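Local atomic coordinates of dual function macrocyclase-peptidase POPB (Galerina marginata, PDB entry 5N4B), a protein that cleaves peptide bonds after prolyl residues and macrocyclises peptide precursors in the biosynthesis of the amanitin toxins. Residues 422-427 / 505-510; 477-482 / 511-516; 380-385 / 401-406; 491-496 / 521-526. The protein carries 1 engineered substitution. All coordinates share one frame; numbering follows the deposited sequence.

Following the chain from the N terminus, interaction 3 comes first: it closes a short loop from 380-385 to 401-406, joining the sixth sheet of the beta-propeller to the seventh. Interaction 1 opens only after that, on the turn 422-427 of the seventh sheet, and reaches forward to 505-510 in the hydrolase domain, so it bridges the two domains. Interactions 1, 2 and 4 then cross one another, their segments alternating along the chain. Interaction 2 packs strand 473-481 on helix 510-519, and interaction 4 pairs strands 492-495 and 522-526 on either side of that helix in sequence. Phe424 touches Phe477, Val479 and Phe523, joining interactions 1, 2 and 4.

Interaction 1: residues 422-427 / 505-510; sequences SGFNTP and DPFFSP
The backbones run past each other with Gly423 CA 4.3 Å from Phe507 CA, a type I turn from Gly423 to Thr426 meeting an irregular segment without direct hydrogen bonds between them. This turn is the beta-hairpin end linking strands 416-423 and 426-434 of the seventh propeller blade, and residues 505-510 lead into helix 510-519 of the alpha/beta-hydrolase domain, so the contact is part of the domain interface. Phe424, CG anti to its carbonyl carbon, lays one ring face over Pro506, whose CA sits 3.9 Å from the ring centroid in a CH-pi contact. The same ring turns its edge toward the face of Phe507 in an offset edge-to-face pair, planes at 60°. Phe508, CG anti to its backbone N (chi1 -172°), takes Pro427 over one face, the CA of Pro427 3.6 Å from the centroid of the Phe508 ring, while Gly423 O lies at the ring edge. Beyond the segments, Phe477 meets Phe424 edge-to-face and Leu513 packs on Phe508. Two waters link the segments. One joins Ser422 OG to Phe508 N; the other accepts from Ser509 N at 2.9 Å and donates to Phe424 O and Phe507 O.

Interaction 2: residues 477-482 / 511-516; sequences FIVRHK and IILTFL
In the alpha/beta-hydrolase domain, helix 510-519 lies against the central sheet, and here it rests on strand 473-481. The axes of strand 477-481 and helix 511-516 approach to 8.0 Å and cross at -59°. Val479 makes the strand's apolar contact. Its CB points toward the helix, and CG1, anti to the backbone N (chi1 -174°), meets two leucine methyls: Leu516 CD1 lies 3.9 Å from Val479 CG1, and Leu513 CD2 lies 4.0 Å from the same methyl. Both leucines have CG anti to the carbonyl carbon, and each crosses the valine at about a right angle. Leu513 and Leu516 are three residues apart, so they present themselves on one side of the helix. Leu516 CD1 also reaches the backbone, 3.6 Å from Val479 O. The other methyl of Val479, CG2, turns to Phe424 of the propeller, while Phe523 of the neighbouring strand packs against Val479 and Leu516. Near the end of the strand the contact becomes polar: a water accepts from His481 N at 2.9 Å and donates to Leu516 O at 3.1 Å, a bridge in place of a direct bond. Arg480 turns away from the helix; its guanidinium bonds to Thr484 O and forms a salt bridge with Glu460. Such apolar packing of a helix over sheet strands is the layered construction of the alpha/beta-hydrolase fold.

Interaction 3: residues 380-385 / 401-406; sequences NVKDEI and DFVGAA
Two adjoining blades of the beta-propeller meet here: strand 382-388 belongs to one four-stranded sheet and strand 405-409 starts the next. The tight part centres on Asp383, buried and gripping the opposite backbone at two points. Its N-H gives a nearly straight bond to Gly404 O, 2.9 Å long, with the nitrogen almost along the C=O axis. Its carboxylate, CG anti to the carbonyl carbon (chi1 -73°), then receives Ala406 N-H: Asp383 OD2 lies 2.8 Å from Ala406 N and uses its anti lone pair. The other oxygen, OD1, forms a salt bridge with Lys378, so backbone and lysine together fix the carboxylate and would be expected to favour its ionised form. Further along the strands, Ile385 CD1 packs on Ala406 CB at 3.9 Å, and Leu421 of strand 416-423 touches both residues. Gly404 takes backbone angles (162°/-146°) that leave no room for a beta carbon beside the carbonyl oxygen of Val403, and its N sits above one face of the Phe402 ring. The looser side lies toward Val403, which is solvent exposed. There the bent Lys382 chain lies alongside Val403, CD of the lysine 4.0 Å from CG1 of the valine, and water takes over from direct bonding. One water donates to Asp383 O and Phe402 O while accepting from Gly404 N at 3.0 Å.

Interaction 4: residues 491-496 / 521-526; sequences AAIQYG and AIFAVP
Backbone hydrogen bonds carry this contact, a parallel pairing of strands 492-495 and 522-526, whose axes over these segments approach to 4.6 Å at 24°. The ladder steps from strand to strand: Ile522 N to Ala491 O, Ile493 N to Ile522 O, Ala524 N to Ile493 O, and Tyr495 N to Ala524 O. Ile522 N lies 2.8 Å from Ala491 O. CA-H...O contacts accompany it, as from Phe523 CA to Ile493 O at 3.3 Å. Apolar contacts divide between the two faces. On one, Ala492 CB meets Ile522 CG1 at 3.6 Å, with CG1 flanked by both the backbone N and the carbonyl carbon (chi1 70°). On the other, Phe523 presents its ring edge to Ile493 CG2, CD1 to CG2 4.0 Å, and its CE1 lies 3.8 Å from Tyr495 CB. Water-mediated contact appears near the C-terminal ends, one water donating to Tyr495 O and Pro526 O. Tyr495, CG anti to N, sends its OH to the backbone of the bound peptide, its side chain about 8 Å from that of engineered Ala578 at a charge-relay position of the active site. Helix 510-519 connects the two strands, making the beta-alpha-beta crossover characteristic of the alpha/beta-hydrolase fold.

Interaction 1: residues 422-427 / 505-510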
loop_
_atom_site.group_PDB
_atom_site.type_symbol
_atom_site.label_atom_id
_atom_site.label_comp_id
_atom_site.label_asym_id
_atom_site.label_seq_id
_atom_site.Cartn_x
_atom_site.Cartn_y
_atom_site.Cartn_z
ATOM N N SER A 422 14.882 -2.442 -5.123
ATOM C CA SER A 422 14.605 -1.195 -5.841
ATOM C C SER A 422 14.854 -0.015 -4.924
ATOM O O SER A 422 14.995 -0.163 -3.717
ATOM C CB SER A 422 13.196 -1.142 -6.405
ATOM O OG SER A 422 12.233 -0.933 -5.380
ATOM N N GLY A 423 14.919 1.173 -5.507
ATOM C CA GLY A 423 15.137 2.368 -4.734
ATOM C C GLY A 423 15.065 3.571 -5.638
ATOM O O GLY A 423 14.654 3.470 -6.788
ATOM N N PHE A 424 15.408 4.730 -5.096
ATOM C CA PHE A 424 15.150 5.957 -5.825
ATOM C C PHE A 424 15.825 5.995 -7.178
ATOM O O PHE A 424 15.255 6.588 -8.119
ATOM C CB PHE A 424 15.554 7.182 -4.990
ATOM C CG PHE A 424 14.739 7.356 -3.738
ATOM C CD1 PHE A 424 13.404 7.607 -3.787
ATOM C CD2 PHE A 424 15.357 7.286 -2.501
ATOM C CE1 PHE A 424 12.644 7.759 -2.672
ATOM C CE2 PHE A 424 14.622 7.463 -1.361
ATOM C CZ PHE A 424 13.274 7.696 -1.419
ATOM N N ASN A 425 16.992 5.372 -7.305
ATOM C CA ASN A 425 17.696 5.267 -8.588
ATOM C C ASN A 425 18.015 3.825 -8.978
ATOM O O ASN A 425 18.901 3.594 -9.800
ATOM C CB ASN A 425 18.926 6.152 -8.599
ATOM C CG ASN A 425 19.932 5.767 -7.554
ATOM O OD1 ASN A 425 19.941 4.633 -7.067
ATOM N ND2 ASN A 425 20.786 6.724 -7.178
ATOM N N THR A 426 17.254 2.855 -8.458
ATOM C CA THR A 426 17.399 1.442 -8.810
ATOM C C THR A 426 16.047 0.968 -9.337
ATOM O O THR A 426 15.109 0.767 -8.546
ATOM C CB THR A 426 17.841 0.565 -7.642
ATOM O OG1 THR A 426 19.128 0.998 -7.202
ATOM C CG2 THR A 426 17.895 -0.904 -8.058
ATOM N N PRO A 427 15.883 0.795 -10.651
ATOM C CA PRO A 427 14.551 0.501 -11.186
ATOM C C PRO A 427 13.933 -0.828 -10.780
ATOM O O PRO A 427 12.715 -0.926 -10.688
ATOM C CB PRO A 427 14.772 0.551 -12.706
ATOM C CG PRO A 427 16.091 1.094 -12.947
ATOM C CD PRO A 427 16.872 1.182 -11.682
ATOM N N ASP A 505 9.432 4.098 2.545
ATOM C CA ASP A 505 10.628 3.430 2.021
ATOM C C ASP A 505 11.058 3.982 0.655
ATOM O O ASP A 505 10.219 4.433 -0.136
ATOM C CB ASP A 505 10.337 1.957 1.777
ATOM C CG ASP A 505 10.262 1.128 3.009
ATOM O OD1 ASP A 505 10.842 1.515 4.040
ATOM O OD2 ASP A 505 9.632 0.058 2.910
ATOM N N PRO A 506 12.333 3.866 0.304
ATOM C CA PRO A 506 12.764 4.153 -1.079
ATOM C C PRO A 506 11.955 3.368 -2.087
ATOM O O PRO A 506 11.548 2.240 -1.846
ATOM C CB PRO A 506 14.226 3.706 -1.092
ATOM C CG PRO A 506 14.671 3.827 0.378
ATOM C CD PRO A 506 13.440 3.448 1.171
ATOM N N PHE A 507 11.746 3.978 -3.247
ATOM C CA PHE A 507 10.998 3.381 -4.344
ATOM C C PHE A 507 11.457 4.049 -5.624
ATOM O O PHE A 507 11.978 5.171 -5.611
ATOM C CB PHE A 507 9.491 3.514 -4.132
ATOM C CG PHE A 507 8.984 4.915 -4.184
ATOM C CD1 PHE A 507 9.018 5.711 -3.101
ATOM C CD2 PHE A 507 8.411 5.409 -5.344
ATOM C CE1 PHE A 507 8.530 7.020 -3.155
ATOM C CE2 PHE A 507 7.897 6.714 -5.392
ATOM C CZ PHE A 507 7.980 7.499 -4.297
ATOM N N PHE A 508 11.230 3.368 -6.742
ATOM C CA PHE A 508 11.589 3.891 -8.066
ATOM C C PHE A 508 10.348 4.443 -8.768
ATOM O O PHE A 508 9.353 3.723 -8.938
ATOM C CB PHE A 508 12.209 2.823 -8.956
ATOM C CG PHE A 508 12.745 3.373 -10.219
ATOM C CD1 PHE A 508 13.945 4.050 -10.239
ATOM C CD2 PHE A 508 12.055 3.198 -11.417
ATOM C CE1 PHE A 508 14.432 4.584 -11.427
ATOM C CE2 PHE A 508 12.537 3.746 -12.583
ATOM C CZ PHE A 508 13.695 4.414 -12.590
ATOM N N SER A 509 10.413 5.702 -9.186
ATOM C CA SER A 509 9.355 6.317 -9.970
ATOM C C SER A 509 9.961 7.035 -11.163
ATOM O O SER A 509 10.601 8.086 -10.981
ATOM C CB SER A 509 8.608 7.329 -9.124
ATOM O OG SER A 509 7.711 8.072 -9.990
ATOM N N PRO A 510 9.803 6.532 -12.389
ATOM C CA PRO A 510 10.363 7.245 -13.540
ATOM C C PRO A 510 9.692 8.576 -13.754
ATOM O O PRO A 510 10.352 9.483 -14.252
ATOM C CB PRO A 510 10.136 6.279 -14.720
ATOM C CG PRO A 510 8.954 5.437 -14.248
ATOM C CD PRO A 510 9.179 5.254 -12.756
HETATM O O HOH W 1 10.213 0.682 -6.406
HETATM O O HOH W 2 12.543 7.246 -8.016
#

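Interaction 2: residues 477-482 / 511-516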
loop_
_atom_site.group_PDB
_atom_site.type_symbol
_atom_site.label_atom_id
_atom_site.label_comp_id
_atom_site.label_asym_id
_atom_site.label_seq_id
_atom_site.Cartn_x
_atom_site.Cartn_y
_atom_site.Cartn_z
ATOM N N PHE A 477 15.023 11.479 3.124
ATOM C CA PHE A 477 15.688 11.251 1.842
ATOM C C PHE A 477 15.513 12.462 0.940
ATOM O O PHE A 477 14.437 13.066 0.896
ATOM C CB PHE A 477 15.078 10.056 1.132
ATOM C CG PHE A 477 15.269 8.748 1.831
ATOM C CD1 PHE A 477 16.535 8.207 1.994
ATOM C CD2 PHE A 477 14.184 8.042 2.300
ATOM C CE1 PHE A 477 16.692 6.962 2.617
ATOM C CE2 PHE A 477 14.361 6.759 2.907
ATOM C CZ PHE A 477 15.600 6.261 3.051
ATOM N N ILE A 478 16.598 12.843 0.258
ATOM C CA ILE A 478 16.568 13.912 -0.737
ATOM C C ILE A 478 17.085 13.324 -2.038
ATOM O O ILE A 478 18.207 12.798 -2.080
ATOM C CB ILE A 478 17.395 15.135 -0.303
ATOM C CG1 ILE A 478 16.754 15.730 0.967
ATOM C CG2 ILE A 478 17.394 16.151 -1.393
ATOM C CD1 ILE A 478 17.429 17.032 1.517
ATOM N N VAL A 479 16.290 13.430 -3.097
ATOM C CA VAL A 479 16.639 12.919 -4.417
ATOM C C VAL A 479 16.780 14.090 -5.373
ATOM O O VAL A 479 15.932 14.996 -5.386
ATOM C CB VAL A 479 15.593 11.921 -4.953
ATOM C CG1 VAL A 479 16.075 11.302 -6.250
ATOM C CG2 VAL A 479 15.308 10.856 -3.906
ATOM N N ARG A 480 17.826 14.044 -6.219
ATOM C CA ARG A 480 18.039 15.103 -7.211
ATOM C C ARG A 480 18.674 14.527 -8.471
ATOM O O ARG A 480 19.352 13.499 -8.439
ATOM C CB ARG A 480 18.916 16.223 -6.656
ATOM C CG ARG A 480 20.336 15.782 -6.289
ATOM C CD ARG A 480 21.281 16.919 -6.083
ATOM N NE ARG A 480 22.479 16.450 -5.419
ATOM C CZ ARG A 480 23.422 17.282 -4.998
ATOM N NH1 ARG A 480 23.326 18.583 -5.248
ATOM N NH2 ARG A 480 24.466 16.812 -4.349
ATOM N N HIS A 481 18.404 15.190 -9.575
ATOM C CA HIS A 481 19.288 15.042 -10.724
ATOM C C HIS A 481 20.624 15.673 -10.326
ATOM O O HIS A 481 20.646 16.726 -9.697
ATOM C CB HIS A 481 18.704 15.752 -11.932
ATOM C CG HIS A 481 19.482 15.544 -13.185
ATOM N ND1 HIS A 481 20.505 16.399 -13.544
ATOM C CD2 HIS A 481 19.408 14.607 -14.154
ATOM C CE1 HIS A 481 21.041 15.981 -14.680
ATOM N NE2 HIS A 481 20.400 14.892 -15.068
ATOM N N LYS A 482 21.732 15.034 -10.699
ATOM C CA LYS A 482 23.028 15.439 -10.142
ATOM C C LYS A 482 23.498 16.804 -10.618
ATOM O O LYS A 482 24.447 17.338 -10.016
ATOM C CB LYS A 482 24.072 14.335 -10.341
ATOM C CG LYS A 482 23.830 13.077 -9.566
ATOM C CD LYS A 482 24.818 11.970 -10.026
ATOM C CE LYS A 482 24.650 10.701 -9.297
ATOM N NZ LYS A 482 25.659 9.754 -9.850
ATOM N N ILE A 511 8.427 8.730 -13.379
ATOM C CA ILE A 511 7.785 10.030 -13.536
ATOM C C ILE A 511 8.426 11.056 -12.611
ATOM O O ILE A 511 8.686 12.197 -13.016
ATOM C CB ILE A 511 6.273 9.890 -13.330
ATOM C CG1 ILE A 511 5.673 9.151 -14.567
ATOM C CG2 ILE A 511 5.618 11.243 -13.030
ATOM C CD1 ILE A 511 4.169 9.039 -14.596
ATOM N N ILE A 512 8.620 10.710 -11.331
ATOM C CA ILE A 512 9.257 11.656 -10.427
ATOM C C ILE A 512 10.635 12.021 -10.946
ATOM O O ILE A 512 10.984 13.209 -10.992
ATOM C CB ILE A 512 9.281 11.136 -8.983
ATOM C CG1 ILE A 512 7.836 11.092 -8.476
ATOM C CG2 ILE A 512 10.136 12.047 -8.119
ATOM C CD1 ILE A 512 7.610 10.409 -7.126
ATOM N N LEU A 513 11.457 11.043 -11.334
ATOM C CA LEU A 513 12.791 11.394 -11.824
ATOM C C LEU A 513 12.719 12.293 -13.049
ATOM O O LEU A 513 13.519 13.206 -13.207
ATOM C CB LEU A 513 13.624 10.137 -12.125
ATOM C CG LEU A 513 13.892 9.251 -10.901
ATOM C CD1 LEU A 513 14.775 8.098 -11.317
ATOM C CD2 LEU A 513 14.503 9.999 -9.716
ATOM N N THR A 514 11.770 12.044 -13.934
ATOM C CA THR A 514 11.607 12.901 -15.104
ATOM C C THR A 514 11.276 14.327 -14.680
ATOM O O THR A 514 11.837 15.282 -15.221
ATOM C CB THR A 514 10.515 12.310 -15.982
ATOM O OG1 THR A 514 10.943 11.044 -16.475
ATOM C CG2 THR A 514 10.241 13.189 -17.175
ATOM N N PHE A 515 10.386 14.497 -13.713
ATOM C CA PHE A 515 10.099 15.830 -13.213
ATOM C C PHE A 515 11.350 16.493 -12.652
ATOM O O PHE A 515 11.630 17.666 -12.927
ATOM C CB PHE A 515 9.026 15.753 -12.142
ATOM C CG PHE A 515 8.528 17.078 -11.628
ATOM C CD1 PHE A 515 9.176 17.698 -10.582
ATOM C CD2 PHE A 515 7.441 17.694 -12.213
ATOM C CE1 PHE A 515 8.731 18.894 -10.096
ATOM C CE2 PHE A 515 6.986 18.889 -11.723
ATOM C CZ PHE A 515 7.629 19.499 -10.681
ATOM N N LEU A 516 12.133 15.752 -11.880
ATOM C CA LEU A 516 13.328 16.324 -11.274
ATOM C C LEU A 516 14.291 16.811 -12.339
ATOM O O LEU A 516 14.880 17.896 -12.220
ATOM C CB LEU A 516 14.032 15.301 -10.367
ATOM C CG LEU A 516 13.201 14.695 -9.217
ATOM C CD1 LEU A 516 14.084 13.915 -8.305
ATOM C CD2 LEU A 516 12.430 15.716 -8.446
HETATM O O HOH W 3 16.963 17.681 -9.958
#

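Interaction 3: residues 380-385 / 401-406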
loop_
_atom_site.group_PDB
_atom_site.type_symbol
_atom_site.label_atom_id
_atom_site.label_comp_id
_atom_site.label_asym_id
_atom_site.label_seq_id
_atom_site.Cartn_x
_atom_site.Cartn_y
_atom_site.Cartn_z
ATOM N N ASN A 380 18.027 2.725 9.510
ATOM C CA ASN A 380 17.987 4.076 8.954
ATOM C C ASN A 380 17.173 4.100 7.652
ATOM O O ASN A 380 17.465 4.831 6.715
ATOM C CB ASN A 380 19.381 4.681 8.757
ATOM C CG ASN A 380 20.137 4.863 10.019
ATOM O OD1 ASN A 380 21.309 4.454 10.129
ATOM N ND2 ASN A 380 19.496 5.421 10.963
ATOM N N VAL A 381 16.084 3.332 7.622
ATOM C CA VAL A 381 15.110 3.296 6.543
ATOM C C VAL A 381 15.685 2.729 5.261
ATOM O O VAL A 381 15.122 2.925 4.165
ATOM C CB VAL A 381 14.452 4.677 6.319
ATOM C CG1 VAL A 381 13.054 4.490 5.689
ATOM C CG2 VAL A 381 14.333 5.473 7.601
ATOM N N LYS A 382 16.760 1.966 5.373
ATOM C CA LYS A 382 17.404 1.342 4.228
ATOM C C LYS A 382 17.584 -0.148 4.554
ATOM O O LYS A 382 18.019 -0.516 5.649
ATOM C CB LYS A 382 18.758 2.004 3.981
ATOM C CG LYS A 382 18.603 3.504 3.529
ATOM C CD LYS A 382 19.873 4.314 3.563
ATOM C CE LYS A 382 20.242 4.722 4.971
ATOM N NZ LYS A 382 21.535 5.380 4.936
ATOM N N ASP A 383 17.222 -0.994 3.619
ATOM C CA ASP A 383 17.157 -2.417 3.863
ATOM C C ASP A 383 18.504 -3.103 3.681
ATOM O O ASP A 383 19.273 -2.794 2.752
ATOM C CB ASP A 383 16.112 -3.055 2.950
ATOM C CG ASP A 383 14.690 -2.731 3.366
ATOM O OD1 ASP A 383 14.433 -2.270 4.530
ATOM O OD2 ASP A 383 13.743 -3.024 2.582
ATOM N N GLU A 384 18.749 -4.082 4.546
ATOM C CA GLU A 384 19.954 -4.899 4.569
ATOM C C GLU A 384 19.524 -6.358 4.616
ATOM O O GLU A 384 18.600 -6.718 5.354
ATOM C CB GLU A 384 20.800 -4.575 5.780
ATOM C CG GLU A 384 21.099 -3.093 5.929
ATOM C CD GLU A 384 21.964 -2.762 7.140
ATOM O OE1 GLU A 384 22.266 -3.681 7.949
ATOM O OE2 GLU A 384 22.361 -1.594 7.291
ATOM N N ILE A 385 20.186 -7.215 3.851
ATOM C CA ILE A 385 19.781 -8.609 3.705
ATOM C C ILE A 385 20.842 -9.509 4.298
ATOM O O ILE A 385 22.020 -9.385 3.958
ATOM C CB ILE A 385 19.526 -8.950 2.226
ATOM C CG1 ILE A 385 18.558 -7.933 1.574
ATOM C CG2 ILE A 385 18.963 -10.366 2.133
ATOM C CD1 ILE A 385 19.239 -7.009 0.631
ATOM N N ASP A 401 26.237 -3.579 -0.950
ATOM C CA ASP A 401 26.318 -2.206 -1.454
ATOM C C ASP A 401 24.979 -1.658 -1.917
ATOM O O ASP A 401 24.907 -0.504 -2.356
ATOM C CB ASP A 401 27.300 -2.133 -2.633
ATOM C CG ASP A 401 28.685 -2.584 -2.269
ATOM O OD1 ASP A 401 29.218 -2.120 -1.233
ATOM O OD2 ASP A 401 29.222 -3.404 -3.039
ATOM N N PHE A 402 23.918 -2.454 -1.839
ATOM C CA PHE A 402 22.606 -2.023 -2.271
ATOM C C PHE A 402 22.046 -1.005 -1.285
ATOM O O PHE A 402 22.102 -1.191 -0.073
ATOM C CB PHE A 402 21.658 -3.238 -2.339
ATOM C CG PHE A 402 20.225 -2.855 -2.486
ATOM C CD1 PHE A 402 19.800 -2.222 -3.633
ATOM C CD2 PHE A 402 19.351 -3.016 -1.462
ATOM C CE1 PHE A 402 18.507 -1.817 -3.756
ATOM C CE2 PHE A 402 18.056 -2.620 -1.594
ATOM C CZ PHE A 402 17.633 -2.025 -2.758
ATOM N N VAL A 403 21.454 0.057 -1.812
ATOM C CA VAL A 403 20.798 1.103 -1.032
ATOM C C VAL A 403 19.362 1.253 -1.505
ATOM O O VAL A 403 19.094 1.765 -2.603
ATOM C CB VAL A 403 21.542 2.438 -1.115
ATOM C CG1 VAL A 403 20.851 3.498 -0.260
ATOM C CG2 VAL A 403 22.968 2.290 -0.665
ATOM N N GLY A 404 18.416 0.818 -0.698
ATOM C CA GLY A 404 17.032 0.924 -1.074
ATOM C C GLY A 404 16.155 0.011 -0.250
ATOM O O GLY A 404 16.419 -0.230 0.936
ATOM N N ALA A 405 15.117 -0.502 -0.886
ATOM C CA ALA A 405 14.142 -1.395 -0.280
ATOM C C ALA A 405 14.268 -2.775 -0.903
ATOM O O ALA A 405 14.481 -2.909 -2.124
ATOM C CB ALA A 405 12.709 -0.880 -0.480
ATOM N N ALA A 406 14.143 -3.810 -0.081
ATOM C CA ALA A 406 14.326 -5.190 -0.520
ATOM C C ALA A 406 13.192 -6.081 -0.022
ATOM O O ALA A 406 12.613 -5.849 1.041
ATOM C CB ALA A 406 15.611 -5.726 0.012
HETATM O O HOH W 4 21.796 -3.297 1.738
HETATM O O HOH W 5 19.858 -0.379 1.687
#

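Interaction 4: residues 491-496 / 521-526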
loop_
_atom_site.group_PDB
_atom_site.type_symbol
_atom_site.label_atom_id
_atom_site.label_comp_id
_atom_site.label_asym_id
_atom_site.label_seq_id
_atom_site.Cartn_x
_atom_site.Cartn_y
_atom_site.Cartn_z
ATOM N N ALA A 491 13.023 23.895 -6.658
ATOM C CA ALA A 491 11.758 23.547 -6.057
ATOM C C ALA A 491 11.858 22.152 -5.459
ATOM O O ALA A 491 12.703 21.349 -5.842
ATOM C CB ALA A 491 10.648 23.538 -7.125
ATOM N N ALA A 492 10.976 21.857 -4.523
ATOM C CA ALA A 492 10.953 20.560 -3.875
ATOM C C ALA A 492 9.545 20.000 -3.902
ATOM O O ALA A 492 8.584 20.747 -3.709
ATOM C CB ALA A 492 11.441 20.659 -2.411
ATOM N N ILE A 493 9.419 18.711 -4.190
ATOM C CA ILE A 493 8.198 17.975 -3.918
ATOM C C ILE A 493 8.466 17.094 -2.725
ATOM O O ILE A 493 9.392 16.269 -2.740
ATOM C CB ILE A 493 7.671 17.197 -5.110
ATOM C CG1 ILE A 493 6.962 18.207 -6.025
ATOM C CG2 ILE A 493 6.709 16.156 -4.641
ATOM C CD1 ILE A 493 7.768 19.185 -6.701
ATOM N N GLN A 494 7.678 17.304 -1.679
ATOM C CA GLN A 494 7.830 16.624 -0.400
ATOM C C GLN A 494 6.646 15.689 -0.215
ATOM O O GLN A 494 5.485 16.128 -0.222
ATOM C CB GLN A 494 7.923 17.639 0.737
ATOM C CG GLN A 494 8.071 17.057 2.101
ATOM C CD GLN A 494 8.181 18.086 3.165
ATOM O OE1 GLN A 494 9.049 18.950 3.084
ATOM N NE2 GLN A 494 7.295 18.059 4.151
ATOM N N TYR A 495 6.944 14.411 -0.050
ATOM C CA TYR A 495 5.941 13.361 -0.051
ATOM C C TYR A 495 5.873 12.727 1.314
ATOM O O TYR A 495 6.903 12.531 1.959
ATOM C CB TYR A 495 6.346 12.285 -1.074
ATOM C CG TYR A 495 5.351 11.182 -1.262
ATOM C CD1 TYR A 495 4.096 11.446 -1.780
ATOM C CD2 TYR A 495 5.649 9.896 -0.916
ATOM C CE1 TYR A 495 3.137 10.439 -1.932
ATOM C CE2 TYR A 495 4.706 8.877 -1.068
ATOM C CZ TYR A 495 3.451 9.161 -1.575
ATOM O OH TYR A 495 2.503 8.158 -1.740
ATOM N N GLY A 496 4.683 12.377 1.757
ATOM C CA GLY A 496 4.543 11.697 3.028
ATOM C C GLY A 496 3.291 10.851 3.116
ATOM O O GLY A 496 2.346 10.992 2.336
ATOM N N ALA A 521 14.344 20.104 -9.953
ATOM C CA ALA A 521 13.670 20.091 -8.662
ATOM C C ALA A 521 14.227 18.940 -7.845
ATOM O O ALA A 521 14.959 18.103 -8.348
ATOM C CB ALA A 521 12.161 19.905 -8.858
ATOM N N ILE A 522 13.890 18.914 -6.554
ATOM C CA ILE A 522 14.311 17.828 -5.675
ATOM C C ILE A 522 13.060 17.130 -5.129
ATOM O O ILE A 522 11.960 17.704 -5.113
ATOM C CB ILE A 522 15.222 18.323 -4.549
ATOM C CG1 ILE A 522 14.462 19.158 -3.524
ATOM C CG2 ILE A 522 16.430 19.074 -5.102
ATOM C CD1 ILE A 522 15.286 19.613 -2.350
ATOM N N PHE A 523 13.220 15.852 -4.731
ATOM C CA PHE A 523 12.160 15.059 -4.113
ATOM C C PHE A 523 12.604 14.730 -2.695
ATOM O O PHE A 523 13.704 14.240 -2.479
ATOM C CB PHE A 523 11.966 13.772 -4.901
ATOM C CG PHE A 523 10.843 12.895 -4.488
ATOM C CD1 PHE A 523 9.550 13.369 -4.493
ATOM C CD2 PHE A 523 11.085 11.577 -4.183
ATOM C CE1 PHE A 523 8.481 12.551 -4.153
ATOM C CE2 PHE A 523 10.007 10.762 -3.810
ATOM C CZ PHE A 523 8.743 11.252 -3.795
ATOM N N ALA A 524 11.740 14.990 -1.729
ATOM C CA ALA A 524 12.063 14.865 -0.321
ATOM C C ALA A 524 11.073 13.926 0.338
ATOM O O ALA A 524 9.862 14.097 0.194
ATOM C CB ALA A 524 12.014 16.228 0.360
ATOM N N VAL A 525 11.584 12.984 1.132
ATOM C CA VAL A 525 10.752 11.961 1.786
ATOM C C VAL A 525 11.136 11.868 3.250
ATOM O O VAL A 525 12.046 11.101 3.610
ATOM C CB VAL A 525 10.899 10.596 1.113
ATOM C CG1 VAL A 525 9.925 9.596 1.705
ATOM C CG2 VAL A 525 10.669 10.698 -0.403
ATOM N N PRO A 526 10.546 12.685 4.114
ATOM C CA PRO A 526 10.884 12.650 5.542
ATOM C C PRO A 526 10.241 11.455 6.218
ATOM O O PRO A 526 9.062 11.142 6.019
ATOM C CB PRO A 526 10.321 13.965 6.077
ATOM C CG PRO A 526 9.175 14.277 5.158
ATOM C CD PRO A 526 9.605 13.776 3.805
HETATM O O HOH W 6 7.704 10.553 3.749
#